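Local coordinates for uncharacterized protein Atu2773 (Agrobacterium tumefaciens, PDB 2QV5), which is of unknown function but belongs to the divergent polysaccharide deacetylase family, so it may act on carbohydrate substrates, at residues I34-L39 against V57-A62; K48-L53 against D221-A225; I82-P87 against S119-I123; Y126-N131 against G155-D161; Q19-P23 against R76-E81. All blocks are in the same frame, centred on the assembly; numbering follows the deposited sequence.

Interaction 1: I34-L39 against V57-A62; sequences IVVGGL and VTLGFA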
# COMPACT_ATOMS: atom_id res chain seq x y z
N ILE A 34 -5.08 4.26 6.52
CA ILE A 34 -5.89 3.16 5.97
C ILE A 34 -5.59 3.12 4.48
O ILE A 34 -5.69 4.15 3.81
CB ILE A 34 -7.42 3.35 6.18
CG1 ILE A 34 -7.80 3.23 7.66
CG2 ILE A 34 -8.22 2.30 5.36
CD1 ILE A 34 -9.07 3.98 8.03
N VAL A 35 -5.20 1.95 3.99
CA VAL A 35 -5.00 1.72 2.58
C VAL A 35 -6.16 0.91 2.00
O VAL A 35 -6.48 -0.19 2.49
CB VAL A 35 -3.66 1.00 2.30
CG1 VAL A 35 -3.38 0.91 0.80
CG2 VAL A 35 -2.53 1.70 3.01
N VAL A 36 -6.79 1.45 0.97
CA VAL A 36 -7.76 0.68 0.21
C VAL A 36 -7.08 0.36 -1.12
O VAL A 36 -6.79 1.26 -1.92
CB VAL A 36 -9.11 1.42 0.01
CG1 VAL A 36 -10.05 0.57 -0.86
CG2 VAL A 36 -9.76 1.70 1.36
N GLY A 37 -6.82 -0.92 -1.35
CA GLY A 37 -6.08 -1.34 -2.52
C GLY A 37 -6.96 -1.94 -3.61
O GLY A 37 -8.18 -2.00 -3.48
N GLY A 38 -6.32 -2.37 -4.69
CA GLY A 38 -7.04 -2.99 -5.80
C GLY A 38 -7.55 -2.02 -6.86
O GLY A 38 -8.26 -2.44 -7.76
N LEU A 39 -7.18 -0.74 -6.77
CA LEU A 39 -7.61 0.24 -7.78
C LEU A 39 -7.11 -0.10 -9.17
O LEU A 39 -5.96 -0.53 -9.34
CB LEU A 39 -7.23 1.68 -7.41
CG LEU A 39 -8.32 2.35 -6.56
CD1 LEU A 39 -8.19 2.02 -5.10
CD2 LEU A 39 -8.28 3.83 -6.77
N VAL A 57 -7.59 8.81 3.04
CA VAL A 57 -7.43 7.38 2.80
C VAL A 57 -6.42 7.17 1.68
O VAL A 57 -6.56 7.72 0.57
CB VAL A 57 -8.79 6.71 2.49
CG1 VAL A 57 -8.63 5.22 2.14
CG2 VAL A 57 -9.74 6.88 3.67
N THR A 58 -5.40 6.39 1.98
CA THR A 58 -4.35 6.06 1.01
C THR A 58 -4.91 5.03 0.03
O THR A 58 -5.62 4.12 0.43
CB THR A 58 -3.11 5.52 1.75
OG1 THR A 58 -2.63 6.54 2.64
CG2 THR A 58 -1.98 5.11 0.78
N LEU A 59 -4.60 5.19 -1.26
CA LEU A 59 -5.11 4.25 -2.26
C LEU A 59 -4.02 3.38 -2.89
O LEU A 59 -2.98 3.89 -3.30
CB LEU A 59 -5.93 4.99 -3.34
CG LEU A 59 -7.08 5.88 -2.82
CD1 LEU A 59 -7.71 6.65 -3.97
CD2 LEU A 59 -8.14 5.10 -2.08
N GLY A 60 -4.25 2.08 -2.93
CA GLY A 60 -3.31 1.16 -3.57
C GLY A 60 -3.76 0.85 -4.99
O GLY A 60 -4.92 0.48 -5.21
N PHE A 61 -2.85 1.04 -5.94
CA PHE A 61 -3.17 0.84 -7.36
C PHE A 61 -2.61 -0.50 -7.81
O PHE A 61 -1.45 -0.80 -7.57
CB PHE A 61 -2.59 1.98 -8.21
CG PHE A 61 -3.46 3.19 -8.24
CD1 PHE A 61 -3.77 3.87 -7.07
CD2 PHE A 61 -4.00 3.63 -9.44
CE1 PHE A 61 -4.60 4.97 -7.08
CE2 PHE A 61 -4.82 4.74 -9.45
CZ PHE A 61 -5.12 5.42 -8.26
N ALA A 62 -3.45 -1.31 -8.45
CA ALA A 62 -3.03 -2.63 -8.90
C ALA A 62 -2.22 -2.47 -10.17
O ALA A 62 -2.67 -1.83 -11.12
CB ALA A 62 -4.22 -3.50 -9.15
O HOH W 1 -4.34 6.91 4.93
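Two parallel strands can stay paired through an irregularity if one of them takes in an extra residue. Here Gly37 and Gly38 together face Gly60, one residue more than on the other strand, and regular pairing resumes at Leu39, with Phe61. Leu39 gives up more surface to the other strand than any other residue, with Gly60 next. Before the bulge, Thr58 N donates to Ile34 O (2.9 Å), Val36 N to Thr58 O (3.0 Å) and Gly60 N to Val36 O (2.9 Å). Beyond it, Gly60 O accepts from Leu39 N (3.0 Å) and Leu39 O from Ala62 N (2.8 Å). Gly38 has a positive phi (89°). Gly60 packs against Gly37, their CA atoms 3.9 Å apart, where a CB on Gly60 would be tight.

Leu39 shares a sheet face with Val36, Leu59 and Phe61. Its CB lies over the Phe61 ring, 4.0 Å from the centroid, as a CH-pi contact, while Leu39 CD2 meets Leu59 CD1 at 4.0 Å. Thr58 turns to the opposite face with Val35; its OG1 and Ile34 N share a water. With helix 43-52 the strands form a beta-alpha-beta unit of a closed parallel barrel, consistent with the irregular beta/alpha barrel of polysaccharide deacetylases.

Interaction 2: K48-L53 against D221-A225; sequences KAIRDL and DESIA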
# COMPACT_ATOMS: atom_id res chain seq x y z
N LYS A 48 -16.24 4.08 -7.60
CA LYS A 48 -16.89 4.18 -6.29
C LYS A 48 -15.88 4.57 -5.22
O LYS A 48 -16.18 5.44 -4.39
CB LYS A 48 -17.59 2.87 -5.92
CG LYS A 48 -18.51 2.99 -4.73
CD LYS A 48 -19.17 1.67 -4.38
CE LYS A 48 -19.80 1.71 -2.98
NZ LYS A 48 -20.67 2.91 -2.77
N ALA A 49 -14.69 3.96 -5.25
CA ALA A 49 -13.61 4.25 -4.28
C ALA A 49 -13.23 5.73 -4.27
O ALA A 49 -13.13 6.33 -3.21
CB ALA A 49 -12.38 3.38 -4.57
N ILE A 50 -13.02 6.30 -5.46
CA ILE A 50 -12.65 7.70 -5.63
C ILE A 50 -13.80 8.64 -5.21
O ILE A 50 -13.57 9.66 -4.55
CB ILE A 50 -12.28 8.00 -7.12
CG1 ILE A 50 -11.10 7.15 -7.59
CG2 ILE A 50 -12.02 9.49 -7.36
CD1 ILE A 50 -9.78 7.52 -7.00
N ARG A 51 -15.02 8.29 -5.61
CA ARG A 51 -16.24 9.04 -5.26
C ARG A 51 -16.50 9.12 -3.75
O ARG A 51 -16.91 10.17 -3.24
CB ARG A 51 -17.43 8.39 -5.96
CG ARG A 51 -18.75 9.13 -5.90
CD ARG A 51 -19.82 8.28 -6.57
NE ARG A 51 -21.18 8.70 -6.23
CZ ARG A 51 -21.91 8.16 -5.25
NH1 ARG A 51 -21.43 7.18 -4.50
NH2 ARG A 51 -23.14 8.62 -5.02
N ASP A 52 -16.26 8.02 -3.04
CA ASP A 52 -16.70 7.87 -1.64
C ASP A 52 -15.66 8.06 -0.53
O ASP A 52 -16.01 8.55 0.55
CB ASP A 52 -17.39 6.52 -1.44
CG ASP A 52 -18.71 6.41 -2.18
OD1 ASP A 52 -19.20 7.42 -2.75
OD2 ASP A 52 -19.26 5.29 -2.21
N LEU A 53 -14.42 7.65 -0.76
CA LEU A 53 -13.41 7.72 0.30
C LEU A 53 -12.91 9.15 0.45
O LEU A 53 -12.71 9.82 -0.55
CB LEU A 53 -12.24 6.76 0.03
CG LEU A 53 -12.61 5.27 -0.04
CD1 LEU A 53 -11.57 4.46 -0.80
CD2 LEU A 53 -12.82 4.68 1.34
N ASP A 221 -17.23 -3.12 -2.31
CA ASP A 221 -18.31 -2.17 -2.00
C ASP A 221 -18.56 -1.97 -0.50
O ASP A 221 -18.73 -0.83 -0.05
CB ASP A 221 -19.62 -2.60 -2.67
CG ASP A 221 -19.73 -2.15 -4.12
OD1 ASP A 221 -18.73 -1.65 -4.68
OD2 ASP A 221 -20.82 -2.29 -4.70
N GLU A 222 -18.57 -3.05 0.26
CA GLU A 222 -18.76 -2.97 1.73
C GLU A 222 -17.58 -2.28 2.42
O GLU A 222 -17.76 -1.52 3.37
CB GLU A 222 -19.01 -4.34 2.35
CG GLU A 222 -20.31 -5.01 1.90
CD GLU A 222 -21.54 -4.53 2.65
OE1 GLU A 222 -21.40 -3.85 3.69
OE2 GLU A 222 -22.67 -4.85 2.21
N SER A 223 -16.36 -2.55 1.94
CA SER A 223 -15.17 -1.93 2.53
C SER A 223 -15.19 -0.42 2.34
O SER A 223 -14.95 0.32 3.28
CB SER A 223 -13.90 -2.50 1.92
OG SER A 223 -13.87 -3.90 2.08
N ILE A 224 -15.48 0.01 1.11
CA ILE A 224 -15.53 1.43 0.76
C ILE A 224 -16.54 2.17 1.65
O ILE A 224 -16.20 3.18 2.27
CB ILE A 224 -15.86 1.64 -0.74
CG1 ILE A 224 -14.69 1.17 -1.61
CG2 ILE A 224 -16.17 3.10 -1.03
CD1 ILE A 224 -15.08 0.91 -3.05
N ALA A 225 -17.75 1.63 1.74
CA ALA A 225 -18.82 2.25 2.53
C ALA A 225 -18.46 2.36 4.03
O ALA A 225 -18.62 3.44 4.63
CB ALA A 225 -20.17 1.51 2.31
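No hydrogen bond or salt bridge joins these two helical segments, although charged residues line their outer side; the charges of segment 48-53 pair among themselves. Lys48 NZ reaches Asp52 OD2 at 2.8 Å, one helical turn on, and Asp52 OD1 takes Arg51 NH1 at 2.8 Å, a small network within one helix. Toward Asp221 the lysine offers its aliphatic part, with Lys48 CD 3.4 Å from Asp221 OD1.

Ile224 is the centre of the packing. It points at the other helix and loses the most surface, followed by Lys48. Ile224 CD1 lies 4.0 Å from Ala49 CB, Ile224 CG2 3.7 Å from Asp52 CB, and the same CG2 4.3 Å from Leu53 CG. Ala49 is small enough to let the backbones come close, with Ala49 CA and Ile224 CA 6.1 Å apart. Leu53, just past the helix end, brings its CD2 to 3.8 Å from Ile224 O and continues onto Ile227. Nearby, Asp52 O accepts a hydrogen bond from Arg232.

The short axes run nearly parallel, 11° apart and 9.9 Å at closest approach. They belong to neighbouring helices packed side by side on the outside of a parallel beta/alpha barrel.

Interaction 3: I82-P87 against S119-I123; sequences ILLQIP and SMAKI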
# COMPACT_ATOMS: atom_id res chain seq x y z
N ILE A 82 -0.96 7.86 -2.77
CA ILE A 82 -1.11 6.66 -3.61
C ILE A 82 0.05 5.68 -3.35
O ILE A 82 1.18 6.13 -3.21
CB ILE A 82 -1.17 7.07 -5.12
CG1 ILE A 82 -2.60 7.35 -5.57
CG2 ILE A 82 -0.63 5.99 -6.05
CD1 ILE A 82 -3.19 8.64 -5.11
N LEU A 83 -0.24 4.38 -3.33
CA LEU A 83 0.79 3.32 -3.32
C LEU A 83 0.63 2.43 -4.56
O LEU A 83 -0.49 2.25 -5.06
CB LEU A 83 0.67 2.45 -2.07
CG LEU A 83 0.95 3.11 -0.72
CD1 LEU A 83 0.75 2.14 0.41
CD2 LEU A 83 2.35 3.68 -0.66
N LEU A 84 1.75 1.90 -5.06
CA LEU A 84 1.71 0.92 -6.14
C LEU A 84 1.73 -0.51 -5.60
O LEU A 84 2.64 -0.87 -4.87
CB LEU A 84 2.93 1.11 -7.05
CG LEU A 84 3.04 0.21 -8.28
CD1 LEU A 84 1.81 0.32 -9.19
CD2 LEU A 84 4.30 0.57 -9.01
N GLN A 85 0.74 -1.33 -5.96
CA GLN A 85 0.74 -2.74 -5.54
C GLN A 85 1.50 -3.62 -6.53
O GLN A 85 1.13 -3.70 -7.70
CB GLN A 85 -0.67 -3.28 -5.39
CG GLN A 85 -1.40 -2.80 -4.19
CD GLN A 85 -2.87 -3.18 -4.20
OE1 GLN A 85 -3.64 -2.68 -5.02
NE2 GLN A 85 -3.27 -4.06 -3.29
N ILE A 86 2.51 -4.31 -6.03
CA ILE A 86 3.37 -5.16 -6.85
C ILE A 86 2.99 -6.63 -6.68
O ILE A 86 3.04 -7.14 -5.56
CB ILE A 86 4.85 -4.95 -6.48
CG1 ILE A 86 5.24 -3.48 -6.66
CG2 ILE A 86 5.77 -5.85 -7.32
CD1 ILE A 86 5.15 -3.01 -8.09
N PRO A 87 2.62 -7.31 -7.78
CA PRO A 87 2.29 -8.74 -7.70
C PRO A 87 3.51 -9.61 -7.34
O PRO A 87 4.53 -9.55 -8.02
CB PRO A 87 1.78 -9.07 -9.11
CG PRO A 87 2.35 -8.03 -9.99
CD PRO A 87 2.49 -6.79 -9.15
N SER A 119 6.15 -2.70 -13.77
CA SER A 119 5.03 -2.24 -12.93
C SER A 119 5.20 -0.79 -12.49
O SER A 119 4.24 -0.01 -12.55
CB SER A 119 4.88 -3.13 -11.71
OG SER A 119 4.36 -4.40 -12.06
N MET A 120 6.42 -0.44 -12.06
CA MET A 120 6.78 0.90 -11.56
C MET A 120 6.47 2.02 -12.54
O MET A 120 6.14 3.13 -12.16
CB MET A 120 8.28 0.94 -11.19
CG MET A 120 8.65 0.40 -9.82
SD MET A 120 10.41 0.66 -9.41
CE MET A 120 10.40 0.15 -7.70
N ALA A 121 6.57 1.70 -13.83
CA ALA A 121 6.42 2.69 -14.89
C ALA A 121 4.97 2.95 -15.27
O ALA A 121 4.68 3.86 -16.06
CB ALA A 121 7.23 2.24 -16.12
N LYS A 122 4.04 2.18 -14.72
CA LYS A 122 2.63 2.28 -15.13
C LYS A 122 1.86 3.45 -14.55
O LYS A 122 0.88 3.90 -15.15
CB LYS A 122 1.91 0.96 -14.86
CG LYS A 122 2.26 -0.10 -15.90
CD LYS A 122 1.66 -1.42 -15.52
CE LYS A 122 1.99 -2.48 -16.55
NZ LYS A 122 1.48 -3.80 -16.11
N ILE A 123 2.28 3.93 -13.38
CA ILE A 123 1.77 5.17 -12.79
C ILE A 123 2.93 6.03 -12.28
O ILE A 123 4.07 5.62 -12.31
CB ILE A 123 0.78 4.92 -11.61
CG1 ILE A 123 1.43 4.09 -10.50
CG2 ILE A 123 -0.53 4.26 -12.09
CD1 ILE A 123 0.68 4.19 -9.18
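In a beta-alpha-beta crossover of a parallel barrel, the connecting helix packs on the outside of the strands it joins, and the segment around Ser119 illustrates the closing part of such a connection: helix 109-120 follows strand 82-88 and leads on to strand 128-131. The contact is van der Waals packing, with no hydrogen bond between the segments.

Ile82, at the start of the strand, sets its CA-to-CB bond toward the other segment, and Ile82 CG2 lies 3.8 Å from Ile123 CD1. Ile123 also packs on Leu68 and Met72 of helix 68-78 and on Phe61, which places it in a crowded seam between two helices and the sheet. Leu83 points to the other face of the strand. Leu84, the most covered residue of the pair, points toward segment 119-123. Leu84 CD2 comes to 3.6 Å from both Ser119 O and Met120 CA, while Leu84 CD1 lies 4.0 Å from Ile123 CG1. Gln85 again turns away, and its OE1 accepts a hydrogen bond from Gly38, in strand 30-39. Ile82, Leu84 and Ile86 thus make most of the contact, with Pro87 adding a marginal touch. Ile86 leaves the strand sideways, but its end comes near the serine: Ile86 CD1 rests 3.6 Å from Ser119 CB, and Pro87 CD stands 4.2 Å from Ser119 OG.

Interaction 4: Y126-N131 against G155-D161; sequences YTGVMN and GLLFLDD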
# COMPACT_ATOMS: atom_id res chain seq x y z
N TYR A 126 3.51 8.15 -6.67
CA TYR A 126 3.24 7.27 -5.53
C TYR A 126 4.40 7.34 -4.53
O TYR A 126 5.52 7.64 -4.92
CB TYR A 126 2.95 5.83 -5.98
CG TYR A 126 3.98 5.19 -6.88
CD1 TYR A 126 5.00 4.39 -6.35
CD2 TYR A 126 3.92 5.35 -8.26
CE1 TYR A 126 5.94 3.79 -7.19
CE2 TYR A 126 4.85 4.77 -9.10
CZ TYR A 126 5.86 3.99 -8.55
OH TYR A 126 6.77 3.40 -9.39
N THR A 127 4.10 7.12 -3.25
CA THR A 127 5.09 7.29 -2.18
C THR A 127 5.80 6.00 -1.91
O THR A 127 6.86 5.99 -1.30
CB THR A 127 4.46 7.75 -0.84
OG1 THR A 127 3.33 6.93 -0.52
CG2 THR A 127 4.05 9.20 -0.91
N GLY A 128 5.19 4.90 -2.32
CA GLY A 128 5.80 3.63 -2.02
C GLY A 128 5.10 2.49 -2.68
O GLY A 128 4.15 2.68 -3.45
N VAL A 129 5.56 1.29 -2.35
CA VAL A 129 5.01 0.07 -2.92
C VAL A 129 4.44 -0.80 -1.81
O VAL A 129 4.86 -0.72 -0.65
CB VAL A 129 6.05 -0.74 -3.77
CG1 VAL A 129 6.68 0.12 -4.86
CG2 VAL A 129 7.12 -1.33 -2.88
N MET A 130 3.47 -1.64 -2.17
CA MET A 130 2.99 -2.65 -1.25
C MET A 130 2.88 -3.98 -1.98
O MET A 130 2.78 -4.00 -3.20
CB MET A 130 1.66 -2.23 -0.57
CG MET A 130 0.50 -1.90 -1.51
SD MET A 130 -1.10 -1.46 -0.73
CE MET A 130 -1.13 -2.51 0.70
N ASN A 131 2.95 -5.08 -1.24
CA ASN A 131 2.84 -6.40 -1.85
C ASN A 131 1.40 -6.68 -2.21
O ASN A 131 0.48 -6.28 -1.49
CB ASN A 131 3.36 -7.49 -0.91
CG ASN A 131 2.61 -7.54 0.40
OD1 ASN A 131 2.63 -6.59 1.18
ND2 ASN A 131 1.92 -8.65 0.64
N GLY A 155 14.01 5.91 -3.06
CA GLY A 155 13.35 6.82 -2.13
C GLY A 155 11.89 6.48 -1.88
O GLY A 155 11.10 7.35 -1.53
N LEU A 156 11.54 5.21 -2.07
CA LEU A 156 10.18 4.73 -1.86
C LEU A 156 10.10 3.94 -0.56
O LEU A 156 11.07 3.30 -0.14
CB LEU A 156 9.76 3.81 -3.02
CG LEU A 156 9.70 4.36 -4.45
CD1 LEU A 156 9.80 3.23 -5.48
CD2 LEU A 156 8.43 5.16 -4.64
N LEU A 157 8.92 3.98 0.06
CA LEU A 157 8.65 3.16 1.24
C LEU A 157 8.11 1.81 0.80
O LEU A 157 7.59 1.70 -0.30
CB LEU A 157 7.64 3.85 2.16
CG LEU A 157 6.18 4.06 1.72
CD1 LEU A 157 5.29 2.87 2.05
CD2 LEU A 157 5.69 5.26 2.46
N PHE A 158 8.23 0.81 1.67
CA PHE A 158 7.68 -0.54 1.42
C PHE A 158 6.65 -0.84 2.51
O PHE A 158 6.97 -0.91 3.70
CB PHE A 158 8.83 -1.57 1.44
CG PHE A 158 8.42 -2.97 1.06
CD1 PHE A 158 8.64 -3.45 -0.24
CD2 PHE A 158 7.85 -3.84 1.99
CE1 PHE A 158 8.27 -4.74 -0.60
CE2 PHE A 158 7.47 -5.13 1.64
CZ PHE A 158 7.69 -5.59 0.35
N LEU A 159 5.40 -1.04 2.11
CA LEU A 159 4.36 -1.43 3.05
C LEU A 159 4.07 -2.92 2.86
O LEU A 159 3.69 -3.37 1.78
CB LEU A 159 3.10 -0.57 2.85
CG LEU A 159 1.91 -0.91 3.76
CD1 LEU A 159 2.17 -0.53 5.22
CD2 LEU A 159 0.65 -0.26 3.27
N ASP A 160 4.30 -3.70 3.90
CA ASP A 160 4.01 -5.12 3.86
C ASP A 160 2.61 -5.30 4.45
O ASP A 160 2.33 -4.81 5.55
CB ASP A 160 5.10 -5.87 4.64
CG ASP A 160 5.02 -7.40 4.50
OD1 ASP A 160 3.92 -7.98 4.64
OD2 ASP A 160 6.08 -8.02 4.29
N ASP A 161 1.73 -5.98 3.73
CA ASP A 161 0.33 -6.07 4.20
C ASP A 161 0.10 -6.99 5.42
O ASP A 161 -1.00 -7.02 5.99
CB ASP A 161 -0.63 -6.41 3.04
CG ASP A 161 -0.57 -7.86 2.61
OD1 ASP A 161 0.36 -8.59 2.99
OD2 ASP A 161 -1.48 -8.27 1.85
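A beta-alpha-beta unit brings two parallel strands side by side after an intervening helix, here helix 141-153 between strands 128-131 and 157-160 of the closed parallel barrel. Their short axes approach to 4.7 Å and run 22° apart.

Backbone hydrogen bonds form the ladder. Leu157 N donates to Thr127 O (3.2 Å), Val129 N to Leu157 O (2.9 Å) and Leu159 N to Val129 O (2.8 Å). CA-H...O contacts reinforce it, with Met130 CA 3.2 Å from Leu159 O and Phe158 CA 3.5 Å from Val129 O. Gly128 pairs with Leu157, and its lack of a side chain matters: a CB there would clash with Leu157 CG.

Apolar packing divides between the two faces of the sheet. On the helix side, Val129 CG2 lies 3.7 Å from Phe158 CD1, and both residues pack against Ile151 of the connecting helix. In the barrel interior, Met130 CE meets Leu159 CD2 at 3.9 Å. Before the strands proper, Tyr126 CE1 approaches Leu156 CD2 to 3.8 Å, while the tyrosine hydroxyl bonds to Met120.

Polar side chains take over where the ladder ends. Asp160 points away from the other segment, and its OD2 is held by Ser167 and Ser169. Asn131 bridges to Asp161, whose OD1 also bonds to Ser163, by a reciprocal pair of hydrogen bonds: Asp161 N to Asn131 OD1, and Asn131 ND2 to Asp161 OD1, each 2.8 Å.

Interaction 5: Q19-P23 against R76-E81; sequences QYARP and RREGHE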
# COMPACT_ATOMS: atom_id res chain seq x y z
N GLN A 19 7.96 13.82 -1.62
CA GLN A 19 7.40 14.64 -2.70
C GLN A 19 5.88 14.43 -2.89
O GLN A 19 5.15 15.39 -3.11
CB GLN A 19 8.16 14.35 -4.00
CG GLN A 19 8.04 15.44 -5.03
CD GLN A 19 8.81 15.15 -6.30
OE1 GLN A 19 9.75 14.35 -6.31
NE2 GLN A 19 8.42 15.81 -7.40
N TYR A 20 5.43 13.19 -2.76
CA TYR A 20 4.03 12.84 -3.02
C TYR A 20 3.25 12.46 -1.77
O TYR A 20 2.16 11.90 -1.85
CB TYR A 20 3.96 11.71 -4.06
CG TYR A 20 4.80 12.04 -5.27
CD1 TYR A 20 4.52 13.16 -6.04
CD2 TYR A 20 5.89 11.24 -5.62
CE1 TYR A 20 5.31 13.49 -7.14
CE2 TYR A 20 6.68 11.55 -6.71
CZ TYR A 20 6.38 12.67 -7.48
OH TYR A 20 7.16 12.97 -8.57
N ALA A 21 3.85 12.74 -0.62
CA ALA A 21 3.18 12.56 0.67
C ALA A 21 1.96 13.48 0.80
O ALA A 21 2.00 14.64 0.40
CB ALA A 21 4.16 12.84 1.79
N ARG A 22 0.87 12.96 1.34
CA ARG A 22 -0.23 13.85 1.74
C ARG A 22 0.14 14.58 3.05
O ARG A 22 0.47 13.93 4.04
CB ARG A 22 -1.55 13.10 1.86
CG ARG A 22 -2.67 13.98 2.41
CD ARG A 22 -3.97 13.24 2.54
NE ARG A 22 -4.96 14.10 3.16
CZ ARG A 22 -5.66 15.04 2.53
NH1 ARG A 22 -5.51 15.24 1.22
NH2 ARG A 22 -6.52 15.78 3.22
N PRO A 23 0.08 15.93 3.04
CA PRO A 23 0.35 16.69 4.28
C PRO A 23 -0.68 16.40 5.37
O PRO A 23 -1.82 16.06 5.08
CB PRO A 23 0.24 18.16 3.84
CG PRO A 23 0.22 18.15 2.38
CD PRO A 23 -0.23 16.81 1.91
N ARG A 76 -5.26 11.81 -7.24
CA ARG A 76 -4.37 12.92 -6.90
C ARG A 76 -5.07 14.27 -6.94
O ARG A 76 -4.71 15.18 -6.19
CB ARG A 76 -3.13 12.92 -7.80
CG ARG A 76 -2.21 11.72 -7.60
CD ARG A 76 -1.62 11.73 -6.20
NE ARG A 76 -0.67 12.81 -6.01
CZ ARG A 76 -0.15 13.16 -4.84
NH1 ARG A 76 -0.52 12.51 -3.74
NH2 ARG A 76 0.72 14.15 -4.76
N ARG A 77 -6.07 14.41 -7.81
CA ARG A 77 -6.89 15.61 -7.86
C ARG A 77 -7.60 15.82 -6.53
O ARG A 77 -7.61 16.93 -6.00
CB ARG A 77 -7.92 15.55 -8.99
CG ARG A 77 -8.89 16.70 -8.97
CD ARG A 77 -9.71 16.87 -10.24
NE ARG A 77 -10.85 17.73 -9.92
CZ ARG A 77 -10.78 19.06 -9.77
NH1 ARG A 77 -11.87 19.73 -9.44
NH2 ARG A 77 -9.64 19.71 -9.96
N GLU A 78 -8.17 14.74 -5.99
CA GLU A 78 -8.83 14.76 -4.69
C GLU A 78 -7.85 14.91 -3.51
O GLU A 78 -8.25 15.29 -2.42
CB GLU A 78 -9.73 13.52 -4.50
CG GLU A 78 -10.82 13.31 -5.57
CD GLU A 78 -11.75 14.51 -5.75
OE1 GLU A 78 -12.13 15.15 -4.74
OE2 GLU A 78 -12.13 14.80 -6.91
N GLY A 79 -6.57 14.59 -3.73
CA GLY A 79 -5.54 14.76 -2.69
C GLY A 79 -5.06 13.49 -2.01
O GLY A 79 -4.28 13.55 -1.05
N HIS A 80 -5.52 12.33 -2.48
CA HIS A 80 -5.07 11.05 -1.90
C HIS A 80 -3.57 10.83 -2.07
O HIS A 80 -3.01 11.16 -3.12
CB HIS A 80 -5.76 9.86 -2.55
CG HIS A 80 -7.24 9.83 -2.38
ND1 HIS A 80 -7.87 9.24 -1.30
CD2 HIS A 80 -8.23 10.29 -3.18
CE1 HIS A 80 -9.18 9.34 -1.44
NE2 HIS A 80 -9.43 9.98 -2.57
N GLU A 81 -2.94 10.26 -1.03
CA GLU A 81 -1.64 9.58 -1.20
C GLU A 81 -1.88 8.25 -1.90
O GLU A 81 -2.89 7.58 -1.66
CB GLU A 81 -0.97 9.33 0.15
CG GLU A 81 0.53 9.14 0.04
CD GLU A 81 1.20 9.00 1.40
OE1 GLU A 81 1.19 9.99 2.16
OE2 GLU A 81 1.74 7.89 1.67
O HOH W 2 0.55 14.80 -1.97
O HOH W 3 1.75 11.46 4.52
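Arg76, in the last turn of helix 68-78, sends NH1 to His80 O (2.9 Å) in its own segment, and the same Arg76 NH1 makes a weak hydrogen bond to Tyr20 O (3.3 Å). Tyr20 CB lies over a face of this guanidinium, and a water joins Arg76 NH2 to Ala21 O. Gly79 is the C-prime residue of a Schellman motif that ends the helix. Gly79 O takes Arg22 NH1 at 3.1 Å, with chi1 to chi3 of Arg22 all trans, and a CB on Gly79 would clash with that nitrogen. Glu81 OE1 accepts Arg22 N at 3.1 Å and shares a water with Arg22 O; its OE2 is bonded to Thr127 and Ser245. The loop after helix 16-19 thus lies across the turn between helix 68-78 and strand 82-88, beside helix 244-247 and strand 58-62, where Glu81 touches Val244 and Thr58.

In the fold
Three of the five contacts involve strands of one parallel sheet, and interaction 2 packs helices over it. Interactions 1, 3 and 4 follow one another round the barrel, their centres 9 to 11 Å apart. Phe61 O and Gln85 N (2.8 Å) join 1 to 3; Ile86 N and Met130 O (2.9 Å) join 3 to 4. Inside the barrel 1 and 4 meet directly, Val35 CG1 lying 3.6 Å from Met130 SD. Leu53 CD1 lies 3.7 Å from Leu59 CD2, seating interaction 2 on interaction 1, whereas interactions 2 and 4 stand about 22 Å apart between centres. Interaction 5 lies beside strands 58-62 and 128-131, linked by His80 ND1 to Val57 O (2.7 Å) and Glu81 OE2 to Thr127 OG1 (2.9 Å).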